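Local coordinates for protein lipocalin (Argas monolakensis, PDB 3BRN) that binds serotonin inside a lipocalin beta barrel and probably serves the soft tick as a biogenic amine-binding protein, at residues Phe58-Leu63 against Thr85-Asp90; Gly25-Arg30 against Ser104-Arg109; Lys81-Gly86 against Ser92-Val97. All blocks are in the same frame, centred on the assembly; numbering follows the deposited sequence.

Contact 1: Phe58-Leu63 against Thr85-Asp90; sequences FTYGKL and TGAGQD. With SRO (serotonin), chain C.
Y60 OH lies 3.3 Å from A87 O, beside the carbonyl rather than ahead of it. The methyl of A87 meets the phenol end of Y60 obliquely, with A87 CB 3.8 Å from Y60 CZ. The hydroxyl also touches the backbone of the alanine, with Y60 OH 3.3 Å from A87 CA. The first torsion of Y60, chi1 73°, puts CG between the backbone N and the carbonyl carbon and sends the ring across to the turn. In the lipocalin barrel, this contact sets strand 55-64 against the link from strand 81-85 into the short helix 88-91. L91 of that helix touches both Y60 and F58. F58 lines the ligand pocket. One face of its ring takes the serotonin hydroxyl, which sits 3.5 Å above the ring plane, offset toward the rim. F58 CZ comes 3.9 Å from CH2 of the serotonin indole. Farther along the strand, K62 NZ and D90 OD2 are 5.4 Å apart; these opposite charges probably attract weakly without touching.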
ATOM      1  N   PHE A  58      -3.265   4.810  12.179  1.00 41.53           N
ATOM      2  CA  PHE A  58      -2.600   5.328  10.997  1.00 40.28           C
ATOM      3  C   PHE A  58      -3.580   6.181  10.226  1.00 34.86           C
ATOM      4  O   PHE A  58      -4.791   6.064  10.409  1.00 37.24           O
ATOM      5  CB  PHE A  58      -2.054   4.201  10.109  1.00 37.86           C
ATOM      6  CG  PHE A  58      -3.118   3.432   9.381  1.00 35.55           C
ATOM      7  CD1 PHE A  58      -3.887   2.495  10.045  1.00 31.08           C
ATOM      8  CD2 PHE A  58      -3.347   3.646   8.030  1.00 36.08           C
ATOM      9  CE1 PHE A  58      -4.901   1.839   9.404  1.00 32.27           C
ATOM     10  CE2 PHE A  58      -4.347   2.979   7.372  1.00 30.02           C
ATOM     11  CZ  PHE A  58      -5.114   2.046   8.051  1.00 39.92           C
ATOM     12  N   THR A  59      -3.042   7.137   9.485  1.00 39.63           N
ATOM     13  CA  THR A  59      -3.854   8.027   8.663  1.00 43.18           C
ATOM     14  C   THR A  59      -3.939   7.482   7.241  1.00 42.11           C
ATOM     15  O   THR A  59      -2.979   6.899   6.732  1.00 35.93           O
ATOM     16  CB  THR A  59      -3.257   9.439   8.634  1.00 42.65           C
ATOM     17  OG1 THR A  59      -3.111   9.926   9.977  1.00 47.57           O
ATOM     18  CG2 THR A  59      -4.144  10.404   7.827  1.00 39.49           C
ATOM     19  N   TYR A  60      -5.110   7.631   6.636  1.00 36.85           N
ATOM     20  CA  TYR A  60      -5.330   7.238   5.255  1.00 36.66           C
ATOM     21  C   TYR A  60      -6.283   8.232   4.619  1.00 37.40           C
ATOM     22  O   TYR A  60      -6.889   9.071   5.309  1.00 40.17           O
ATOM     23  CB  TYR A  60      -5.901   5.827   5.174  1.00 39.16           C
ATOM     24  CG  TYR A  60      -7.342   5.719   5.596  1.00 48.47           C
ATOM     25  CD1 TYR A  60      -7.679   5.547   6.930  1.00 42.01           C
ATOM     26  CD2 TYR A  60      -8.373   5.735   4.651  1.00 41.06           C
ATOM     27  CE1 TYR A  60      -8.998   5.456   7.327  1.00 43.38           C
ATOM     28  CE2 TYR A  60      -9.698   5.624   5.041  1.00 44.90           C
ATOM     29  CZ  TYR A  60     -10.003   5.489   6.388  1.00 53.26           C
ATOM     30  OH  TYR A  60     -11.314   5.343   6.802  1.00 47.17           O
ATOM     31  N   GLY A  61      -6.293   8.264   3.299  1.00 37.21           N
ATOM     32  CA  GLY A  61      -7.092   9.263   2.625  1.00 35.57           C
ATOM     33  C   GLY A  61      -7.145   9.106   1.133  1.00 37.14           C
ATOM     34  O   GLY A  61      -6.868   8.041   0.583  1.00 37.94           O
ATOM     35  N   LYS A  62      -7.508  10.195   0.483  1.00 38.23           N
ATOM     36  CA  LYS A  62      -7.754  10.190  -0.935  1.00 38.41           C
ATOM     37  C   LYS A  62      -8.031  11.637  -1.325  1.00 40.83           C
ATOM     38  O   LYS A  62      -8.196  12.501  -0.453  1.00 38.22           O
ATOM     39  CB  LYS A  62      -8.978   9.326  -1.220  1.00 39.37           C
ATOM     40  CG  LYS A  62     -10.271   9.912  -0.670  1.00 50.77           C
ATOM     41  CD  LYS A  62     -11.467   9.128  -1.168  1.00 67.11           C
ATOM     42  CE  LYS A  62     -12.632   9.221  -0.202  1.00 74.65           C
ATOM     43  NZ  LYS A  62     -13.709   8.260  -0.580  1.00 79.00           N
ATOM     44  N   LEU A  63      -8.024  11.906  -2.625  1.00 41.85           N
ATOM     45  CA  LEU A  63      -8.273  13.248  -3.132  1.00 40.84           C
ATOM     46  C   LEU A  63      -9.755  13.581  -3.082  1.00 46.99           C
ATOM     47  O   LEU A  63     -10.605  12.770  -3.461  1.00 38.07           O
ATOM     48  CB  LEU A  63      -7.755  13.389  -4.560  1.00 37.73           C
ATOM     49  CG  LEU A  63      -7.972  14.754  -5.214  1.00 37.12           C
ATOM     50  CD1 LEU A  63      -7.294  15.828  -4.374  1.00 39.89           C
ATOM     51  CD2 LEU A  63      -7.434  14.740  -6.634  1.00 34.72           C
ATOM     52  N   THR A  85      -8.840  -2.214  10.879  1.00 43.21           N
ATOM     53  CA  THR A  85     -10.150  -2.091  11.527  1.00 45.03           C
ATOM     54  C   THR A  85     -10.545  -0.620  11.630  1.00 40.39           C
ATOM     55  O   THR A  85      -9.729   0.228  12.000  1.00 41.54           O
ATOM     56  CB  THR A  85     -10.144  -2.729  12.952  1.00 44.23           C
ATOM     57  OG1 THR A  85      -8.910  -2.435  13.608  1.00 47.04           O
ATOM     58  CG2 THR A  85     -10.272  -4.205  12.868  1.00 39.08           C
ATOM     59  N   GLY A  86     -11.769  -0.299  11.231  1.00 43.48           N
ATOM     60  CA  GLY A  86     -12.262   1.072  11.368  1.00 44.89           C
ATOM     61  C   GLY A  86     -11.966   2.004  10.208  1.00 49.33           C
ATOM     62  O   GLY A  86     -12.000   3.232  10.361  1.00 45.26           O
ATOM     63  N   ALA A  87     -11.786   1.431   9.022  1.00 49.88           N
ATOM     64  CA  ALA A  87     -11.493   2.217   7.832  1.00 53.69           C
ATOM     65  C   ALA A  87     -12.635   2.130   6.817  1.00 60.26           C
ATOM     66  O   ALA A  87     -12.484   2.526   5.658  1.00 68.79           O
ATOM     67  CB  ALA A  87     -10.169   1.763   7.208  1.00 48.61           C
ATOM     68  N   GLY A  88     -13.774   1.609   7.260  1.00 66.35           N
ATOM     69  CA  GLY A  88     -14.956   1.535   6.422  1.00 71.35           C
ATOM     70  C   GLY A  88     -14.862   0.437   5.382  1.00 75.94           C
ATOM     71  O   GLY A  88     -14.249  -0.604   5.618  1.00 73.28           O
ATOM     72  N   GLN A  89     -15.474   0.670   4.225  1.00 79.44           N
ATOM     73  CA  GLN A  89     -15.856  -0.415   3.328  1.00 81.71           C
ATOM     74  C   GLN A  89     -14.817  -0.613   2.230  1.00 83.05           C
ATOM     75  O   GLN A  89     -15.076  -1.283   1.230  1.00 89.52           O
ATOM     76  CB  GLN A  89     -17.228  -0.141   2.710  1.00 82.60           C
ATOM     77  CG  GLN A  89     -18.384  -0.792   3.454  1.00 85.36           C
ATOM     78  CD  GLN A  89     -18.204  -2.287   3.618  1.00 90.86           C
ATOM     79  OE1 GLN A  89     -17.806  -2.983   2.682  1.00 82.95           O
ATOM     80  NE2 GLN A  89     -18.496  -2.793   4.811  1.00 85.06           N
ATOM     81  N   ASP A  90     -13.640  -0.026   2.422  1.00 78.85           N
ATOM     82  CA  ASP A  90     -12.540  -0.186   1.478  1.00 74.38           C
ATOM     83  C   ASP A  90     -11.354  -0.891   2.128  1.00 71.31           C
ATOM     84  O   ASP A  90     -11.066  -2.049   1.824  1.00 64.20           O
ATOM     85  CB  ASP A  90     -12.105   1.173   0.927  1.00 74.00           C
ATOM     86  CG  ASP A  90     -12.295   2.295   1.927  1.00 80.81           C
ATOM     87  OD1 ASP A  90     -12.280   2.018   3.145  1.00 88.57           O
ATOM     88  OD2 ASP A  90     -12.461   3.456   1.496  1.00 79.63           O
TER
HETATM   89  OH  SRO C 158      -1.096   1.017   7.302  1.00 30.72           O
HETATM   90  CZ3 SRO C 158      -1.403   0.329   6.153  1.00 20.96           C
HETATM   91  CH2 SRO C 158      -2.647  -0.293   6.091  1.00 22.30           C
HETATM   92  CZ2 SRO C 158      -3.069  -0.907   4.909  1.00 29.99           C
HETATM   93  CE2 SRO C 158      -2.171  -0.924   3.852  1.00 20.32           C
HETATM   94  NE1 SRO C 158      -2.186  -1.457   2.604  1.00 19.00           N
HETATM   95  CD1 SRO C 158      -1.030  -1.148   1.971  1.00 18.43           C
HETATM   96  CG  SRO C 158      -0.224  -0.419   2.846  1.00 20.61           C
HETATM   97  CD2 SRO C 158      -0.946  -0.303   4.032  1.00 25.20           C
HETATM   98  CE3 SRO C 158      -0.589   0.294   5.141  1.00 28.32           C
HETATM   99  CB  SRO C 158       1.167   0.090   2.558  1.00 25.24           C
HETATM  100  CA  SRO C 158       2.198  -0.640   3.442  1.00 24.56           C
HETATM  101  NZ  SRO C 158       3.506  -0.004   3.255  1.00 24.95           N

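Contact 2: Gly25-Arg30 against Ser104-Arg109; sequences GGYYLR and SCDVMR. With SRO (serotonin), chain C.
The amine end of the serotonin pocket lies between Y27 and D106. D106 OD2 accepts a hydrogen bond from the ligand amine, SRO NZ, at 2.8 Å. The same nitrogen stands over the centre of the Y27 ring, 3.4 Å above its plane. If the amine is protonated, as expected for an alkylamine, this is the geometry of a cation-pi contact. Y27 and D106 also touch each other. Y27 CE1 lies 3.5 Å from D106 OD2, which comes at the ring obliquely, and the ring and carboxylate planes are 30° apart. The two side chains cross at about a right angle. Y27 gets there with CG beside the backbone N and anti to the carbonyl carbon, chi1 -74°. Both residues sit on strands of the lipocalin barrel, 26-32 and 105-109, which are not paired with each other; strand 115-120 pairs with both. H120 meets the Y27 ring edge-to-face. A water joins the polar ends: it lies 2.7 Å from Y27 OH and donates to D106 OD1 at 2.7 Å. OD1 is also hydrogen-bonded to S100 OG, so both carboxylate oxygens have partners and the rotation of the group is probably fixed. The backbone of the second strand borders the tyrosine too, with C105 N near the ring plane at its edge, 4.0 Å from Y27 CE1. C105 is tied to C132 by a disulfide. M108 bends at chi2 (-57°) and brings its methyl CE to 3.5 Å from SRO CD1 on the indole.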
ATOM      1  N   GLY A  25       7.132   9.429   5.532  1.00 39.71           N
ATOM      2  CA  GLY A  25       6.207   9.619   4.413  1.00 40.17           C
ATOM      3  C   GLY A  25       5.007   8.685   4.387  1.00 37.98           C
ATOM      4  O   GLY A  25       4.335   8.461   5.415  1.00 36.28           O
ATOM      5  N   GLY A  26       4.691   8.200   3.187  1.00 33.86           N
ATOM      6  CA  GLY A  26       3.530   7.342   2.991  1.00 31.90           C
ATOM      7  C   GLY A  26       3.521   6.677   1.633  1.00 35.88           C
ATOM      8  O   GLY A  26       4.486   6.787   0.877  1.00 31.79           O
ATOM      9  N   TYR A  27       2.435   5.952   1.356  1.00 35.22           N
ATOM     10  CA  TYR A  27       2.304   5.124   0.161  1.00 32.39           C
ATOM     11  C   TYR A  27       1.011   5.453  -0.593  1.00 35.43           C
ATOM     12  O   TYR A  27      -0.066   5.532   0.007  1.00 34.19           O
ATOM     13  CB  TYR A  27       2.314   3.633   0.543  1.00 27.98           C
ATOM     14  CG  TYR A  27       3.674   3.103   0.946  1.00 32.70           C
ATOM     15  CD1 TYR A  27       4.420   2.312   0.082  1.00 27.35           C
ATOM     16  CD2 TYR A  27       4.163   3.313   2.227  1.00 35.12           C
ATOM     17  CE1 TYR A  27       5.675   1.824   0.454  1.00 26.96           C
ATOM     18  CE2 TYR A  27       5.383   2.826   2.613  1.00 33.36           C
ATOM     19  CZ  TYR A  27       6.125   2.065   1.740  1.00 36.03           C
ATOM     20  OH  TYR A  27       7.371   1.650   2.131  1.00 32.88           O
ATOM     21  N   TYR A  28       1.130   5.657  -1.906  1.00 29.43           N
ATOM     22  CA  TYR A  28      -0.031   5.805  -2.760  1.00 32.86           C
ATOM     23  C   TYR A  28      -0.423   4.430  -3.246  1.00 31.75           C
ATOM     24  O   TYR A  28       0.457   3.645  -3.585  1.00 30.38           O
ATOM     25  CB  TYR A  28       0.309   6.618  -4.001  1.00 28.44           C
ATOM     26  CG  TYR A  28       0.488   8.088  -3.753  1.00 43.12           C
ATOM     27  CD1 TYR A  28       1.752   8.626  -3.583  1.00 40.50           C
ATOM     28  CD2 TYR A  28      -0.606   8.948  -3.718  1.00 36.95           C
ATOM     29  CE1 TYR A  28       1.932   9.985  -3.465  1.00 38.01           C
ATOM     30  CE2 TYR A  28      -0.434  10.311  -3.528  1.00 48.45           C
ATOM     31  CZ  TYR A  28       0.837  10.815  -3.405  1.00 31.36           C
ATOM     32  OH  TYR A  28       1.040  12.172  -3.277  1.00 50.20           O
ATOM     33  N   LEU A  29      -1.722   4.218  -3.459  1.00 32.16           N
ATOM     34  CA  LEU A  29      -2.157   2.995  -4.133  1.00 33.74           C
ATOM     35  C   LEU A  29      -1.969   3.293  -5.615  1.00 29.68           C
ATOM     36  O   LEU A  29      -2.624   4.180  -6.138  1.00 32.83           O
ATOM     37  CB  LEU A  29      -3.619   2.674  -3.834  1.00 30.63           C
ATOM     38  CG  LEU A  29      -4.257   1.521  -4.644  1.00 29.66           C
ATOM     39  CD1 LEU A  29      -3.457   0.254  -4.398  1.00 24.32           C
ATOM     40  CD2 LEU A  29      -5.675   1.317  -4.126  1.00 32.29           C
ATOM     41  N   ARG A  30      -0.917   2.712  -6.205  1.00 28.66           N
ATOM     42  CA  ARG A  30      -0.511   3.015  -7.573  1.00 31.40           C
ATOM     43  C   ARG A  30      -1.333   2.264  -8.620  1.00 35.45           C
ATOM     44  O   ARG A  30      -1.727   2.838  -9.639  1.00 35.15           O
ATOM     45  CB  ARG A  30       0.991   2.744  -7.753  1.00 28.26           C
ATOM     46  CG  ARG A  30       1.541   2.958  -9.169  1.00 30.34           C
ATOM     47  CD  ARG A  30       1.336   4.397  -9.685  1.00 28.30           C
ATOM     48  NE  ARG A  30       1.785   4.530 -11.071  1.00 33.59           N
ATOM     49  CZ  ARG A  30       1.108   4.090 -12.130  1.00 28.35           C
ATOM     50  NH1 ARG A  30      -0.078   3.513 -11.986  1.00 37.30           N
ATOM     51  NH2 ARG A  30       1.611   4.239 -13.342  1.00 36.48           N
ATOM     52  N   SER A 104      10.354   1.328  -0.734  1.00 42.59           N
ATOM     53  CA  SER A 104       9.683   2.119  -1.759  1.00 41.91           C
ATOM     54  C   SER A 104       8.340   1.574  -2.226  1.00 37.88           C
ATOM     55  O   SER A 104       7.498   2.333  -2.705  1.00 38.09           O
ATOM     56  CB  SER A 104      10.608   2.334  -2.960  1.00 42.61           C
ATOM     57  OG  SER A 104      10.999   1.100  -3.532  1.00 45.48           O
ATOM     58  N   CYS A 105       8.173   0.258  -2.196  1.00 40.10           N
ATOM     59  CA  CYS A 105       6.982  -0.333  -2.801  1.00 36.98           C
ATOM     60  C   CYS A 105       6.571  -1.657  -2.165  1.00 33.60           C
ATOM     61  O   CYS A 105       7.396  -2.363  -1.583  1.00 36.62           O
ATOM     62  CB  CYS A 105       7.181  -0.498  -4.314  1.00 38.05           C
ATOM     63  SG  CYS A 105       8.494  -1.663  -4.743  1.00 55.53           S
ATOM     64  N   ASP A 106       5.304  -2.012  -2.284  1.00 29.58           N
ATOM     65  CA  ASP A 106       4.768  -3.259  -1.801  1.00 26.71           C
ATOM     66  C   ASP A 106       3.859  -3.845  -2.851  1.00 25.11           C
ATOM     67  O   ASP A 106       3.210  -3.114  -3.555  1.00 31.19           O
ATOM     68  CB  ASP A 106       3.886  -3.057  -0.592  1.00 30.37           C
ATOM     69  CG  ASP A 106       4.493  -2.200   0.448  1.00 36.29           C
ATOM     70  OD1 ASP A 106       5.486  -2.579   1.039  1.00 35.89           O
ATOM     71  OD2 ASP A 106       3.914  -1.174   0.719  1.00 41.33           O
ATOM     72  N   VAL A 107       3.739  -5.156  -2.898  1.00 27.07           N
ATOM     73  CA  VAL A 107       2.637  -5.782  -3.622  1.00 24.89           C
ATOM     74  C   VAL A 107       1.785  -6.559  -2.615  1.00 28.57           C
ATOM     75  O   VAL A 107       2.306  -7.371  -1.866  1.00 28.50           O
ATOM     76  CB  VAL A 107       3.170  -6.739  -4.696  1.00 24.81           C
ATOM     77  CG1 VAL A 107       1.987  -7.480  -5.384  1.00 23.99           C
ATOM     78  CG2 VAL A 107       4.025  -5.943  -5.697  1.00 25.77           C
ATOM     79  N   MET A 108       0.475  -6.321  -2.631  1.00 25.26           N
ATOM     80  CA  MET A 108      -0.423  -6.877  -1.640  1.00 28.70           C
ATOM     81  C   MET A 108      -1.501  -7.706  -2.331  1.00 26.76           C
ATOM     82  O   MET A 108      -1.874  -7.438  -3.484  1.00 28.04           O
ATOM     83  CB  MET A 108      -1.165  -5.738  -0.910  1.00 29.02           C
ATOM     84  CG  MET A 108      -0.288  -4.665  -0.281  1.00 33.17           C
ATOM     85  SD  MET A 108       0.894  -5.303   0.901  1.00 33.06           S
ATOM     86  CE  MET A 108       1.256  -3.787   1.801  1.00 41.29           C
ATOM     87  N   ARG A 109      -2.132  -8.568  -1.539  1.00 28.32           N
ATOM     88  CA  ARG A 109      -3.481  -9.031  -1.862  1.00 29.08           C
ATOM     89  C   ARG A 109      -4.407  -8.269  -0.897  1.00 29.82           C
ATOM     90  O   ARG A 109      -4.252  -8.383   0.306  1.00 36.69           O
ATOM     91  CB  ARG A 109      -3.621 -10.537  -1.633  1.00 33.70           C
ATOM     92  CG  ARG A 109      -4.984 -11.089  -2.084  1.00 33.93           C
ATOM     93  CD  ARG A 109      -5.097 -12.604  -1.845  1.00 37.96           C
ATOM     94  NE  ARG A 109      -4.110 -13.330  -2.639  1.00 48.48           N
ATOM     95  CZ  ARG A 109      -3.094 -14.030  -2.142  1.00 60.01           C
ATOM     96  NH1 ARG A 109      -2.988 -14.243  -0.833  1.00 61.20           N
ATOM     97  NH2 ARG A 109      -2.199 -14.552  -2.971  1.00 53.53           N
TER
HETATM   98  OH  SRO C 158      -1.096   1.017   7.302  1.00 30.72           O
HETATM   99  CZ3 SRO C 158      -1.403   0.329   6.153  1.00 20.96           C
HETATM  100  CH2 SRO C 158      -2.647  -0.293   6.091  1.00 22.30           C
HETATM  101  CZ2 SRO C 158      -3.069  -0.907   4.909  1.00 29.99           C
HETATM  102  CE2 SRO C 158      -2.171  -0.924   3.852  1.00 20.32           C
HETATM  103  NE1 SRO C 158      -2.186  -1.457   2.604  1.00 19.00           N
HETATM  104  CD1 SRO C 158      -1.030  -1.148   1.971  1.00 18.43           C
HETATM  105  CG  SRO C 158      -0.224  -0.419   2.846  1.00 20.61           C
HETATM  106  CD2 SRO C 158      -0.946  -0.303   4.032  1.00 25.20           C
HETATM  107  CE3 SRO C 158      -0.589   0.294   5.141  1.00 28.32           C
HETATM  108  CB  SRO C 158       1.167   0.090   2.558  1.00 25.24           C
HETATM  109  CA  SRO C 158       2.198  -0.640   3.442  1.00 24.56           C
HETATM  110  NZ  SRO C 158       3.506  -0.004   3.255  1.00 24.95           N
HETATM  111  O   HOH W   1       7.456  -1.054   2.011  1.00 57.03           O

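Contact 3: Lys81-Gly86 against Ser92-Val97; sequences KIEVTG and SGTTTV. With SRO (serotonin), chain C.
I82 reaches from strand 81-85 both to its neighbour, strand 93-97, and to serotonin. Its CB lies 3.6 Å from T95 O; T95 is its partner in a hydrogen-bonded antiparallel pair. CG1 lies 4.2 Å from V97 CG2, and the terminal CD1 packs closer, 3.8 Å from V97 CG2. The branch methyl CG2 goes to the ligand instead, 3.7 Å from SRO CH2. With chi1 at -64°, CG1 is beside the backbone N and CG2 is anti to it, which separates the two jobs. V84, two residues on, adds its CG2 at 3.8 Å from the same SRO CH2. The backbones hold these antiparallel neighbours together; they are joined through the short helix 88-91. I82 N bonds to T95 O at 2.7 Å, and T95 N returns a bond to I82 O. V84 and G93 exchange a second such pair, with G93 N 2.8 Å from V84 O. The other face of the sheet is polar. There K81 lies alongside T96 and gives a hydrogen bond from NZ to OG1 at 2.8 Å. The division is that of a barrel wall: I82 and V84 methyls meet the indole inside, while K81 pairs with T96 outside.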
ATOM      1  N   LYS A  81       0.513 -10.458   7.555  1.00 35.13           N
ATOM      2  CA  LYS A  81      -0.835  -9.883   7.576  1.00 39.68           C
ATOM      3  C   LYS A  81      -0.899  -8.449   8.102  1.00 36.14           C
ATOM      4  O   LYS A  81      -0.393  -8.145   9.182  1.00 37.80           O
ATOM      5  CB  LYS A  81      -1.788 -10.753   8.399  1.00 42.09           C
ATOM      6  CG  LYS A  81      -1.881 -12.189   7.937  1.00 44.41           C
ATOM      7  CD  LYS A  81      -2.377 -12.272   6.511  1.00 45.56           C
ATOM      8  CE  LYS A  81      -2.249 -13.714   6.006  1.00 51.43           C
ATOM      9  NZ  LYS A  81      -3.037 -13.906   4.758  1.00 45.44           N
ATOM     10  N   ILE A  82      -1.522  -7.577   7.315  1.00 33.70           N
ATOM     11  CA  ILE A  82      -1.877  -6.224   7.747  1.00 42.82           C
ATOM     12  C   ILE A  82      -3.388  -6.204   7.939  1.00 43.85           C
ATOM     13  O   ILE A  82      -4.147  -6.399   6.985  1.00 42.66           O
ATOM     14  CB  ILE A  82      -1.499  -5.158   6.685  1.00 42.56           C
ATOM     15  CG1 ILE A  82       0.022  -5.110   6.489  1.00 32.43           C
ATOM     16  CG2 ILE A  82      -2.022  -3.755   7.088  1.00 36.68           C
ATOM     17  CD1 ILE A  82       0.453  -4.289   5.275  1.00 40.87           C
ATOM     18  N   GLU A  83      -3.809  -6.151   9.198  1.00 39.83           N
ATOM     19  CA  GLU A  83      -5.229  -6.216   9.531  1.00 42.52           C
ATOM     20  C   GLU A  83      -5.753  -4.843   9.897  1.00 40.29           C
ATOM     21  O   GLU A  83      -5.275  -4.223  10.844  1.00 35.49           O
ATOM     22  CB  GLU A  83      -5.462  -7.185  10.691  1.00 47.25           C
ATOM     23  CG  GLU A  83      -6.922  -7.279  11.113  1.00 57.39           C
ATOM     24  CD  GLU A  83      -7.800  -7.920  10.050  1.00 59.53           C
ATOM     25  OE1 GLU A  83      -7.328  -8.863   9.384  1.00 70.20           O
ATOM     26  OE2 GLU A  83      -8.968  -7.503   9.907  1.00 66.17           O
ATOM     27  N   VAL A  84      -6.706  -4.347   9.111  1.00 39.48           N
ATOM     28  CA  VAL A  84      -7.201  -3.000   9.283  1.00 37.83           C
ATOM     29  C   VAL A  84      -8.625  -3.026   9.845  1.00 42.56           C
ATOM     30  O   VAL A  84      -9.423  -3.903   9.487  1.00 37.98           O
ATOM     31  CB  VAL A  84      -7.170  -2.190   7.959  1.00 44.78           C
ATOM     32  CG1 VAL A  84      -7.981  -0.915   8.100  1.00 43.70           C
ATOM     33  CG2 VAL A  84      -5.743  -1.863   7.574  1.00 38.99           C
ATOM     34  N   THR A  85      -8.840  -2.214  10.879  1.00 43.21           N
ATOM     35  CA  THR A  85     -10.150  -2.091  11.527  1.00 45.03           C
ATOM     36  C   THR A  85     -10.545  -0.620  11.630  1.00 40.39           C
ATOM     37  O   THR A  85      -9.729   0.228  12.000  1.00 41.54           O
ATOM     38  CB  THR A  85     -10.144  -2.729  12.952  1.00 44.23           C
ATOM     39  OG1 THR A  85      -8.910  -2.435  13.608  1.00 47.04           O
ATOM     40  CG2 THR A  85     -10.272  -4.205  12.868  1.00 39.08           C
ATOM     41  N   GLY A  86     -11.769  -0.299  11.231  1.00 43.48           N
ATOM     42  CA  GLY A  86     -12.262   1.072  11.368  1.00 44.89           C
ATOM     43  C   GLY A  86     -11.966   2.004  10.208  1.00 49.33           C
ATOM     44  O   GLY A  86     -12.000   3.232  10.361  1.00 45.26           O
ATOM     45  N   SER A  92     -10.691  -1.780   5.266  1.00 50.79           N
ATOM     46  CA  SER A  92     -10.863  -2.660   6.425  1.00 45.92           C
ATOM     47  C   SER A  92     -10.789  -4.132   6.058  1.00 40.10           C
ATOM     48  O   SER A  92     -11.189  -4.539   4.968  1.00 43.22           O
ATOM     49  CB  SER A  92     -12.164  -2.349   7.179  1.00 49.13           C
ATOM     50  OG  SER A  92     -12.115  -1.040   7.732  1.00 48.23           O
ATOM     51  N   GLY A  93     -10.206  -4.928   6.948  1.00 39.04           N
ATOM     52  CA  GLY A  93     -10.038  -6.342   6.692  1.00 34.82           C
ATOM     53  C   GLY A  93      -8.570  -6.701   6.519  1.00 38.08           C
ATOM     54  O   GLY A  93      -7.685  -5.872   6.751  1.00 39.62           O
ATOM     55  N   THR A  94      -8.320  -7.885   5.983  1.00 35.89           N
ATOM     56  CA  THR A  94      -6.965  -8.425   5.961  1.00 41.48           C
ATOM     57  C   THR A  94      -6.240  -8.188   4.632  1.00 39.25           C
ATOM     58  O   THR A  94      -6.652  -8.670   3.581  1.00 38.57           O
ATOM     59  CB  THR A  94      -6.969  -9.924   6.300  1.00 43.63           C
ATOM     60  OG1 THR A  94      -7.718 -10.129   7.504  1.00 49.98           O
ATOM     61  CG2 THR A  94      -5.542 -10.437   6.503  1.00 42.20           C
ATOM     62  N   THR A  95      -5.158  -7.428   4.693  1.00 39.55           N
ATOM     63  CA  THR A  95      -4.280  -7.257   3.544  1.00 38.76           C
ATOM     64  C   THR A  95      -3.039  -8.138   3.748  1.00 38.17           C
ATOM     65  O   THR A  95      -2.457  -8.146   4.828  1.00 36.52           O
ATOM     66  CB  THR A  95      -3.855  -5.789   3.453  1.00 38.54           C
ATOM     67  OG1 THR A  95      -4.971  -4.990   3.049  1.00 33.78           O
ATOM     68  CG2 THR A  95      -2.699  -5.611   2.477  1.00 38.07           C
ATOM     69  N   THR A  96      -2.625  -8.873   2.714  1.00 32.58           N
ATOM     70  CA  THR A  96      -1.466  -9.755   2.825  1.00 32.38           C
ATOM     71  C   THR A  96      -0.317  -9.182   1.995  1.00 31.66           C
ATOM     72  O   THR A  96      -0.495  -8.858   0.827  1.00 27.95           O
ATOM     73  CB  THR A  96      -1.777 -11.193   2.302  1.00 33.23           C
ATOM     74  OG1 THR A  96      -2.931 -11.702   2.969  1.00 46.30           O
ATOM     75  CG2 THR A  96      -0.599 -12.154   2.537  1.00 27.74           C
ATOM     76  N   VAL A  97       0.872  -9.147   2.578  1.00 26.46           N
ATOM     77  CA  VAL A  97       2.042  -8.674   1.846  1.00 29.63           C
ATOM     78  C   VAL A  97       2.619  -9.814   1.006  1.00 28.82           C
ATOM     79  O   VAL A  97       3.092 -10.791   1.556  1.00 28.91           O
ATOM     80  CB  VAL A  97       3.113  -8.122   2.786  1.00 28.13           C
ATOM     81  CG1 VAL A  97       4.209  -7.435   1.978  1.00 33.36           C
ATOM     82  CG2 VAL A  97       2.488  -7.149   3.801  1.00 28.26           C
TER
HETATM   83  OH  SRO C 158      -1.096   1.017   7.302  1.00 30.72           O
HETATM   84  CZ3 SRO C 158      -1.403   0.329   6.153  1.00 20.96           C
HETATM   85  CH2 SRO C 158      -2.647  -0.293   6.091  1.00 22.30           C
HETATM   86  CZ2 SRO C 158      -3.069  -0.907   4.909  1.00 29.99           C
HETATM   87  CE2 SRO C 158      -2.171  -0.924   3.852  1.00 20.32           C
HETATM   88  NE1 SRO C 158      -2.186  -1.457   2.604  1.00 19.00           N
HETATM   89  CD1 SRO C 158      -1.030  -1.148   1.971  1.00 18.43           C
HETATM   90  CG  SRO C 158      -0.224  -0.419   2.846  1.00 20.61           C
HETATM   91  CD2 SRO C 158      -0.946  -0.303   4.032  1.00 25.20           C
HETATM   92  CE3 SRO C 158      -0.589   0.294   5.141  1.00 28.32           C
HETATM   93  CB  SRO C 158       1.167   0.090   2.558  1.00 25.24           C
HETATM   94  CA  SRO C 158       2.198  -0.640   3.442  1.00 24.56           C
HETATM   95  NZ  SRO C 158       3.506  -0.004   3.255  1.00 24.95           N

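Overall arrangement
All three contacts touch the one serotonin molecule in the barrel. Contact 2 holds the amine, contact 1 brings a ring over the hydroxyl, and contact 3 lines the indole between them. Contacts 1 and 2 do not touch; their centres are about 14 Å apart and their nearest atoms about 7 Å. Contact 3 joins both. It shares T85 and G86 with contact 1, and a probable hydrogen bond links A87 N to S92 OG at 2.8 Å. Toward contact 2, strands 93-97 and 105-109 are neighbours, with R109 N 2.9 Å from T96 O. Inside, M108 CE packs 3.6 Å from I82 CD1, so the pocket wall continues across the strands.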